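Local atomic coordinates of alpha,alpha-trehalose-phosphate synthase (UDP-forming) (Burkholderia vietnamiensis, PDB entry 5TVG), a protein that belongs to glycosyltransferase family 20, enzymes of the GT-B clan, and binds uridine-5'-diphosphate and a magnesium ion. Residues L77-R80 with D81-Q84; N119-L122 with A123-L126; G35-D38 with A39-Q42; D199-A202 with F203-I207. All blocks are in the same frame, centred on the assembly; numbering follows the deposited sequence.

Contact 1: L77-R80 with D81-Q84; sequences LTRR and DYDQ
Gln84 NE2 lies over one face of the Arg80 guanidinium, 3.1 Å from Arg80 NE, with the amide plane turned 47° from it. Both nitrogens are donors, so the approach is a contact and not a hydrogen bond; the polar partner of Gln84 OE1 is Arg117. The side chains of Arg79 and Tyr82 lie side by side and point the same way, their guanidinium and ring planes 83° apart, and Arg79 NH1 approaches Tyr82 CD2 obliquely at 4.0 Å. Arg79 reaches this place because its chain folds back at chi2 and chi3. A water bridges the next pair, accepting from Arg79 NH1 and donating to Asp83 OD1, 2.6 Å from each; that carboxylate also forms a salt bridge with Arg87. All this surrounds the start of helix 79-98, where strand 70-77 gives way to helix and Thr78 is the N-cap: its OG1 accepts from Asp81 N at 3.1 Å. Thr78 O takes the N-H of Tyr82 at 2.8 Å in a virtually straight bond, 179° at the hydrogen. Asp81 turns its carboxylate to a salt bridge with Arg117, while the hydroxyl of Tyr82 is hydrogen-bonded to Asp313.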
loop_
_atom_site.group_PDB
_atom_site.type_symbol
_atom_site.label_atom_id
_atom_site.label_comp_id
_atom_site.label_asym_id
_atom_site.label_seq_id
_atom_site.Cartn_x
_atom_site.Cartn_y
_atom_site.Cartn_z
ATOM N N LEU A 77 29.972 -4.346 17.003
ATOM C CA LEU A 77 28.783 -5.006 17.527
ATOM C C LEU A 77 28.411 -6.199 16.656
ATOM O O LEU A 77 28.593 -6.179 15.443
ATOM C CB LEU A 77 27.575 -4.055 17.594
ATOM C CG LEU A 77 27.575 -2.839 18.535
ATOM C CD1 LEU A 77 26.305 -1.981 18.329
ATOM C CD2 LEU A 77 27.717 -3.283 19.979
ATOM N N THR A 78 27.837 -7.218 17.276
ATOM C CA THR A 78 27.327 -8.321 16.498
ATOM C C THR A 78 26.026 -7.898 15.831
ATOM O O THR A 78 25.372 -6.921 16.243
ATOM C CB THR A 78 27.055 -9.535 17.387
ATOM O OG1 THR A 78 26.074 -9.183 18.386
ATOM C CG2 THR A 78 28.338 -10.094 18.026
ATOM N N ARG A 79 25.648 -8.668 14.813
ATOM C CA ARG A 79 24.398 -8.457 14.101
ATOM C C ARG A 79 23.206 -8.468 15.054
ATOM O O ARG A 79 22.311 -7.610 14.960
ATOM C CB ARG A 79 24.247 -9.533 13.023
ATOM C CG ARG A 79 22.902 -9.546 12.287
ATOM C CD ARG A 79 22.779 -8.348 11.385
ATOM N NE ARG A 79 23.900 -8.267 10.456
ATOM C CZ ARG A 79 24.177 -7.200 9.712
ATOM N NH1 ARG A 79 23.403 -6.114 9.780
ATOM N NH2 ARG A 79 25.231 -7.219 8.895
ATOM N N ARG A 80 23.194 -9.418 15.995
ATOM C CA ARG A 80 22.121 -9.481 16.980
ATOM C C ARG A 80 22.121 -8.246 17.877
ATOM O O ARG A 80 21.062 -7.671 18.152
ATOM C CB ARG A 80 22.266 -10.755 17.817
ATOM C CG ARG A 80 21.125 -11.022 18.795
ATOM C CD ARG A 80 19.908 -11.640 18.118
ATOM N NE ARG A 80 18.916 -12.102 19.091
ATOM C CZ ARG A 80 17.753 -12.681 18.785
ATOM N NH1 ARG A 80 17.402 -12.872 17.513
ATOM N NH2 ARG A 80 16.931 -13.060 19.757
ATOM N N ASP A 81 23.304 -7.805 18.311
ATOM C CA ASP A 81 23.402 -6.580 19.095
ATOM C C ASP A 81 22.869 -5.390 18.301
ATOM O O ASP A 81 22.003 -4.646 18.774
ATOM C CB ASP A 81 24.855 -6.347 19.520
ATOM C CG ASP A 81 25.316 -7.290 20.640
ATOM O OD1 ASP A 81 24.455 -7.904 21.331
ATOM O OD2 ASP A 81 26.551 -7.367 20.854
ATOM N N TYR A 82 23.393 -5.200 17.089
ATOM C CA TYR A 82 22.963 -4.123 16.206
ATOM C C TYR A 82 21.450 -4.138 16.023
ATOM O O TYR A 82 20.783 -3.104 16.165
ATOM C CB TYR A 82 23.682 -4.270 14.859
ATOM C CG TYR A 82 23.201 -3.327 13.790
ATOM C CD1 TYR A 82 23.669 -2.013 13.728
ATOM C CD2 TYR A 82 22.279 -3.743 12.840
ATOM C CE1 TYR A 82 23.239 -1.149 12.746
ATOM C CE2 TYR A 82 21.827 -2.873 11.851
ATOM C CZ TYR A 82 22.305 -1.576 11.817
ATOM O OH TYR A 82 21.859 -0.712 10.846
ATOM N N ASP A 83 20.887 -5.310 15.719
ATOM C CA ASP A 83 19.454 -5.394 15.445
ATOM C C ASP A 83 18.637 -5.023 16.678
ATOM O O ASP A 83 17.582 -4.389 16.564
ATOM C CB ASP A 83 19.078 -6.796 14.966
ATOM C CG ASP A 83 19.522 -7.069 13.538
ATOM O OD1 ASP A 83 19.786 -6.109 12.790
ATOM O OD2 ASP A 83 19.601 -8.252 13.156
ATOM N N GLN A 84 19.093 -5.413 17.865
ATOM C CA GLN A 84 18.239 -5.204 19.019
ATOM C C GLN A 84 18.491 -3.873 19.706
ATOM O O GLN A 84 17.539 -3.228 20.141
ATOM C CB GLN A 84 18.419 -6.321 20.045
ATOM C CG GLN A 84 18.042 -7.711 19.537
ATOM C CD GLN A 84 18.327 -8.777 20.560
ATOM O OE1 GLN A 84 19.263 -8.662 21.358
ATOM N NE2 GLN A 84 17.497 -9.812 20.569
HETATM O O HOH W 1 20.854 -6.128 10.366
#

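Contact 2: N119-L122 with A123-L126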
loop_
_atom_site.group_PDB
_atom_site.type_symbol
_atom_site.label_atom_id
_atom_site.label_comp_id
_atom_site.label_asym_id
_atom_site.label_seq_id
_atom_site.Cartn_x
_atom_site.Cartn_y
_atom_site.Cartn_z
ATOM N N ASN A 119 24.193 -1.972 26.399
ATOM C CA ASN A 119 24.641 -0.920 27.315
ATOM C C ASN A 119 25.533 -1.497 28.405
ATOM O O ASN A 119 26.582 -0.921 28.724
ATOM C CB ASN A 119 23.443 -0.196 27.941
ATOM C CG ASN A 119 23.007 1.014 27.144
ATOM O OD1 ASN A 119 23.428 2.156 27.426
ATOM N ND2 ASN A 119 22.130 0.790 26.164
ATOM N N ALA A 120 25.134 -2.641 28.984
ATOM C CA ALA A 120 25.941 -3.258 30.041
ATOM C C ALA A 120 27.279 -3.757 29.507
ATOM O O ALA A 120 28.308 -3.652 30.189
ATOM C CB ALA A 120 25.179 -4.409 30.700
ATOM N N MET A 121 27.286 -4.326 28.300
ATOM C CA MET A 121 28.542 -4.783 27.714
ATOM C C MET A 121 29.480 -3.607 27.463
ATOM O O MET A 121 30.675 -3.680 27.758
ATOM C CB MET A 121 28.265 -5.571 26.423
ATOM C CG MET A 121 29.523 -6.116 25.687
ATOM S SD MET A 121 30.378 -4.823 24.722
ATOM C CE MET A 121 29.183 -4.483 23.428
ATOM N N LEU A 122 28.951 -2.513 26.910
ATOM C CA LEU A 122 29.768 -1.322 26.666
ATOM C C LEU A 122 30.308 -0.728 27.961
ATOM O O LEU A 122 31.462 -0.283 28.006
ATOM C CB LEU A 122 28.958 -0.266 25.920
ATOM C CG LEU A 122 28.575 -0.578 24.466
ATOM C CD1 LEU A 122 27.661 0.517 23.851
ATOM C CD2 LEU A 122 29.847 -0.740 23.647
ATOM N N ALA A 123 29.484 -0.702 29.021
ATOM C CA ALA A 123 29.906 -0.129 30.295
ATOM C C ALA A 123 31.009 -0.974 30.930
ATOM O O ALA A 123 31.931 -0.442 31.563
ATOM C CB ALA A 123 28.715 -0.017 31.248
ATOM N N ARG A 124 30.899 -2.297 30.812
ATOM C CA ARG A 124 31.937 -3.172 31.345
ATOM C C ARG A 124 33.258 -2.929 30.635
ATOM O O ARG A 124 34.300 -2.820 31.283
ATOM C CB ARG A 124 31.471 -4.620 31.203
ATOM C CG ARG A 124 32.412 -5.688 31.672
ATOM C CD ARG A 124 31.647 -7.002 31.711
ATOM N NE ARG A 124 31.433 -7.572 30.374
ATOM C CZ ARG A 124 30.278 -7.590 29.704
ATOM N NH1 ARG A 124 29.168 -7.060 30.225
ATOM N NH2 ARG A 124 30.238 -8.157 28.500
ATOM N N GLN A 125 33.222 -2.735 29.311
ATOM C CA GLN A 125 34.453 -2.466 28.570
ATOM C C GLN A 125 35.039 -1.111 28.940
ATOM O O GLN A 125 36.261 -0.980 29.072
ATOM C CB GLN A 125 34.196 -2.539 27.059
ATOM C CG GLN A 125 33.818 -3.933 26.487
ATOM C CD GLN A 125 35.001 -4.858 26.299
ATOM O OE1 GLN A 125 36.150 -4.449 26.468
ATOM N NE2 GLN A 125 34.730 -6.101 25.877
ATOM N N LEU A 126 34.190 -0.086 29.138
ATOM C CA LEU A 126 34.734 1.220 29.512
ATOM C C LEU A 126 35.284 1.212 30.937
ATOM O O LEU A 126 36.294 1.871 31.221
ATOM C CB LEU A 126 33.683 2.327 29.355
ATOM C CG LEU A 126 34.129 3.710 29.875
ATOM C CD1 LEU A 126 35.246 4.294 28.989
ATOM C CD2 LEU A 126 32.962 4.688 29.957
#
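Met121 and Arg124, one helical turn apart, cross at about a right angle, and Arg124 NH2 comes within 3.5 Å of Met121 CG. The arginine chain starts out extended and then bends at chi3 (76°), which swings the guanidinium back toward the preceding turn; NH1 ends 3.4 Å from Met121 CA. One face of the guanidinium is directed at the carbonyl oxygen of Met121, whereas that of Ala120 is approached obliquely. Met121 has CG on the far side of CB from its own amide nitrogen (chi1 180°), and further bends at chi2 and chi3 set the sulfur against Gln125: SD lies 4.0 Å from Gln125 CG. Beyond that carbon the glutamine chain turns aside, and its NE2 donates to Ala60 O. Beneath these side chains the backbone repeats regular i to i+4 bonds, from Ala123 N to Asn119 O at 2.9 Å and from Arg124 N to Ala120 O at 3.0 Å. Leu122 and Leu126, buried, both reach Phe146 of helix 146-152, and Leu122 also packs on Leu75 of strand 70-77. Asn119 ND2 donates to Tyr115 O and His142 O. The contact is thus carried by methylene, sulfur and guanidinium packing: no side-chain hydrogen bond or salt bridge joins the two segments, and the bonds between them come from the main chain.

Contact 3: G35-D38 with A39-Q42; sequences GVMD and ALKQ
Val36 and Leu40 lie side by side and point the same way, their methyl groups meeting at 4.0 Å between Val36 CG2 and Leu40 CD1. The same leucine methyl is approached by the sulfur of Met37, with SD 4.3 Å from Leu40 CD1, so CD1 touches residues three and four positions earlier. Met37 bends at both chi2 (58°) and chi3 (66°), carrying its sulfur to this apolar group. Its CG has another neighbour: the extended chain of Lys41 slants across Met37, bringing CE within 4.0 Å of Met37 CG. This is contact between aliphatic carbons, and the charged end of the lysine continues beyond it. Lys41 NZ remains 5.7 Å from Asp38 OD1, too far for a salt bridge although the charges are opposite and might attract weakly at that range.

The main chain fixes these relative positions. Leu40 N donates to Val36 O at 3.0 Å, and Lys41 N donates to Met37 O at 2.8 Å with an angle of 169° at the hydrogen. Gln42 N closes the next turn on Asp38 O at 2.8 Å. The apolar side is directed at the sheet: Val36 and Leu40 both rest on Val14 of strand 12-16, and Leu40 also meets Val70 of strand 70-77. Ala39 faces helix 450-461, where it touches Arg454 and Val458. Helix 31-43 is the crossover of the beta-alpha-beta unit formed with strands 12-16 and 46-48, an arrangement characteristic of the Rossmann-like domains of the GT-B fold.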
loop_
_atom_site.group_PDB
_atom_site.type_symbol
_atom_site.label_atom_id
_atom_site.label_comp_id
_atom_site.label_asym_id
_atom_site.label_seq_id
_atom_site.Cartn_x
_atom_site.Cartn_y
_atom_site.Cartn_z
ATOM N N GLY A 35 31.898 19.397 18.551
ATOM C CA GLY A 35 31.421 19.819 19.847
ATOM C C GLY A 35 32.392 19.516 20.982
ATOM O O GLY A 35 32.539 20.332 21.899
ATOM N N VAL A 36 33.101 18.376 20.920
ATOM C CA VAL A 36 33.845 17.869 22.078
ATOM C C VAL A 36 35.365 17.885 21.915
ATOM O O VAL A 36 36.071 17.785 22.931
ATOM C CB VAL A 36 33.384 16.446 22.468
ATOM C CG1 VAL A 36 31.896 16.437 22.784
ATOM C CG2 VAL A 36 33.732 15.422 21.370
ATOM N N MET A 37 35.894 18.069 20.704
ATOM C CA MET A 37 37.314 17.810 20.472
ATOM C C MET A 37 38.208 18.707 21.325
ATOM O O MET A 37 39.230 18.244 21.854
ATOM C CB MET A 37 37.645 17.966 18.987
ATOM C CG MET A 37 39.011 17.408 18.610
ATOM S SD MET A 37 39.217 15.642 18.997
ATOM C CE MET A 37 38.021 14.933 17.846
ATOM N N ASP A 38 37.875 19.998 21.438
ATOM C CA ASP A 38 38.735 20.908 22.196
ATOM C C ASP A 38 38.846 20.482 23.655
ATOM O O ASP A 38 39.924 20.563 24.247
ATOM C CB ASP A 38 38.244 22.350 22.094
ATOM C CG ASP A 38 38.571 22.978 20.744
ATOM O OD1 ASP A 38 39.505 22.497 20.071
ATOM O OD2 ASP A 38 37.871 23.929 20.335
ATOM N N ALA A 39 37.756 19.993 24.235
ATOM C CA ALA A 39 37.840 19.474 25.586
ATOM C C ALA A 39 38.648 18.170 25.628
ATOM O O ALA A 39 39.410 17.940 26.577
ATOM C CB ALA A 39 36.437 19.282 26.149
ATOM N N LEU A 40 38.497 17.294 24.624
ATOM C CA LEU A 40 39.324 16.085 24.609
ATOM C C LEU A 40 40.804 16.423 24.495
ATOM O O LEU A 40 41.634 15.865 25.226
ATOM C CB LEU A 40 38.923 15.173 23.454
ATOM C CG LEU A 40 37.587 14.445 23.559
ATOM C CD1 LEU A 40 37.286 13.694 22.249
ATOM C CD2 LEU A 40 37.580 13.490 24.762
ATOM N N LYS A 41 41.157 17.357 23.604
ATOM C CA LYS A 41 42.556 17.747 23.479
ATOM C C LYS A 41 43.050 18.430 24.741
ATOM O O LYS A 41 44.183 18.196 25.174
ATOM C CB LYS A 41 42.769 18.684 22.293
ATOM C CG LYS A 41 42.678 18.045 20.933
ATOM C CD LYS A 41 43.062 19.061 19.873
ATOM C CE LYS A 41 42.895 18.506 18.471
ATOM N NZ LYS A 41 43.511 19.440 17.481
ATOM N N GLN A 42 42.218 19.286 25.342
ATOM C CA GLN A 42 42.665 20.028 26.509
ATOM C C GLN A 42 42.983 19.085 27.657
ATOM O O GLN A 42 43.973 19.275 28.359
ATOM C CB GLN A 42 41.593 21.048 26.946
ATOM C CG GLN A 42 42.027 21.865 28.174
ATOM C CD GLN A 42 40.882 22.611 28.892
ATOM O OE1 GLN A 42 40.949 23.828 29.081
ATOM N NE2 GLN A 42 39.862 21.879 29.324
#

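Contact 4: D199-A202 with F203-I207; sequences DKRA and FSDYI
Lys200 O receives two donors from Ser204: the backbone N at 2.9 Å and the hydroxyl OG at 3.1 Å. The backbone N-H is only tilted 19° from the carbonyl plane, but OG sits above that plane, 37° out of it, so the two bonds use the oxygen differently. The hydroxyl gets there because OG is held beside the serine's own amide nitrogen (chi1 -57°), which turns it back along the helix. The hydrogen of the hydroxyl is thereby satisfied within the helix itself.

One residue further on, Asp205 N donates to Arg201 O at 2.6 Å, and Tyr206 N to Ala202 O at 3.0 Å. The Asp205 carboxylate slants across the Arg201 chain, its OD2 4.0 Å from Arg201 CG. The charged groups do not meet: Arg201 NE stays 4.9 Å from Asp205 OD1. Asp205 OD2 instead makes a salt bridge with Arg209 of the second subunit, whose guanidinium also lies close to that of Arg201, so that the carboxylate probably offsets part of the positive charge gathered there.

The other buried polar ends have partners as well. Asp199 uses one carboxylate oxygen for Thr196 OG1 and the other for Phe167 N, and the hydroxyl of Tyr206 is hydrogen-bonded to His179 ND1. Phe203 presents its ring edge-to-face with Phe167 and also packs on Val230 of strand 226-232. Helix 197-209 thus follows strand 191-194 and packs against the mixed sheet, as helices do in the Rossmann-like domains of GT-B proteins, while its Asp205 side takes part in the subunit interface.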
loop_
_atom_site.group_PDB
_atom_site.type_symbol
_atom_site.label_atom_id
_atom_site.label_comp_id
_atom_site.label_asym_id
_atom_site.label_seq_id
_atom_site.Cartn_x
_atom_site.Cartn_y
_atom_site.Cartn_z
ATOM N N ASP A 199 12.241 20.592 27.186
ATOM C CA ASP A 199 12.715 19.219 27.371
ATOM C C ASP A 199 12.984 18.896 28.843
ATOM O O ASP A 199 12.628 17.813 29.329
ATOM C CB ASP A 199 14.005 18.990 26.585
ATOM C CG ASP A 199 13.830 19.165 25.100
ATOM O OD1 ASP A 199 12.958 18.493 24.505
ATOM O OD2 ASP A 199 14.562 20.014 24.539
ATOM N N LYS A 200 13.692 19.784 29.554
ATOM C CA LYS A 200 14.019 19.448 30.942
ATOM C C LYS A 200 12.771 19.471 31.812
ATOM O O LYS A 200 12.651 18.676 32.752
ATOM C CB LYS A 200 15.133 20.337 31.477
ATOM C CG LYS A 200 14.790 21.737 31.815
ATOM C CD LYS A 200 15.938 22.301 32.637
ATOM C CE LYS A 200 15.859 23.814 32.787
ATOM N NZ LYS A 200 15.021 24.208 33.927
ATOM N N ARG A 201 11.827 20.350 31.497
ATOM C CA ARG A 201 10.555 20.368 32.208
ATOM C C ARG A 201 9.750 19.086 31.985
ATOM O O ARG A 201 9.103 18.578 32.910
ATOM C CB ARG A 201 9.748 21.567 31.745
ATOM C CG ARG A 201 8.659 21.981 32.707
ATOM C CD ARG A 201 8.126 23.335 32.309
ATOM N NE ARG A 201 7.352 23.940 33.392
ATOM C CZ ARG A 201 6.918 25.200 33.407
ATOM N NH1 ARG A 201 7.175 26.011 32.389
ATOM N NH2 ARG A 201 6.226 25.642 34.446
ATOM N N ALA A 202 9.768 18.540 30.769
ATOM C CA ALA A 202 9.058 17.278 30.554
ATOM C C ALA A 202 9.615 16.195 31.470
ATOM O O ALA A 202 8.860 15.442 32.099
ATOM C CB ALA A 202 9.167 16.845 29.085
ATOM N N PHE A 203 10.943 16.141 31.595
ATOM C CA PHE A 203 11.568 15.174 32.490
ATOM C C PHE A 203 11.167 15.419 33.941
ATOM O O PHE A 203 10.765 14.487 34.654
ATOM C CB PHE A 203 13.074 15.268 32.342
ATOM C CG PHE A 203 13.824 14.257 33.138
ATOM C CD1 PHE A 203 13.879 12.928 32.716
ATOM C CD2 PHE A 203 14.502 14.622 34.303
ATOM C CE1 PHE A 203 14.620 11.971 33.438
ATOM C CE2 PHE A 203 15.231 13.664 35.036
ATOM C CZ PHE A 203 15.288 12.345 34.602
ATOM N N SER A 204 11.223 16.682 34.384
ATOM C CA SER A 204 10.832 17.002 35.754
ATOM C C SER A 204 9.359 16.718 35.969
ATOM O O SER A 204 8.972 16.221 37.039
ATOM C CB SER A 204 11.125 18.474 36.069
ATOM O OG SER A 204 12.489 18.745 35.864
ATOM N N ASP A 205 8.522 17.034 34.956
ATOM C CA ASP A 205 7.090 16.779 35.065
ATOM C C ASP A 205 6.823 15.306 35.329
ATOM O O ASP A 205 6.009 14.957 36.194
ATOM C CB ASP A 205 6.351 17.225 33.776
ATOM C CG ASP A 205 6.071 18.739 33.734
ATOM O OD1 ASP A 205 6.206 19.421 34.775
ATOM O OD2 ASP A 205 5.695 19.258 32.662
ATOM N N TYR A 206 7.528 14.425 34.625
ATOM C CA TYR A 206 7.353 12.995 34.859
ATOM C C TYR A 206 7.653 12.645 36.313
ATOM O O TYR A 206 6.872 11.958 36.982
ATOM C CB TYR A 206 8.243 12.186 33.898
ATOM C CG TYR A 206 8.063 10.687 34.012
ATOM C CD1 TYR A 206 8.719 9.956 35.003
ATOM C CD2 TYR A 206 7.243 10.000 33.120
ATOM C CE1 TYR A 206 8.549 8.578 35.107
ATOM C CE2 TYR A 206 7.073 8.638 33.201
ATOM C CZ TYR A 206 7.717 7.924 34.198
ATOM O OH TYR A 206 7.518 6.556 34.271
ATOM N N ILE A 207 8.793 13.105 36.815
ATOM C CA ILE A 207 9.201 12.749 38.171
ATOM C C ILE A 207 8.273 13.369 39.212
ATOM O O ILE A 207 7.855 12.708 40.168
ATOM C CB ILE A 207 10.676 13.144 38.369
ATOM C CG1 ILE A 207 11.529 12.057 37.674
ATOM C CG2 ILE A 207 10.997 13.342 39.851
ATOM C CD1 ILE A 207 12.982 12.350 37.556
#

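Overall arrangement
From the N terminus the order is contact 3, contact 1, contact 2 and contact 4. Contacts 2, 3 and 4 close only successive turns of one helix, whereas contact 1 spans the passage from strand 70-77 into helix 79-98. Since every one ends before the next begins, none nests in or crosses another. Contact 3 belongs to the crossover between strands 12-16 and 46-48. Contacts 1 and 2 lie on consecutive helices, 79-98 and 109-127, and touch directly: Leu77 CD2 is 3.9 Å from Met121 CE. Contact 4 stands apart on helix 197-209, its nearest atoms about 14 Å from contact 2. All four helices belong with the mixed sheet; contact 4 additionally reaches the second subunit.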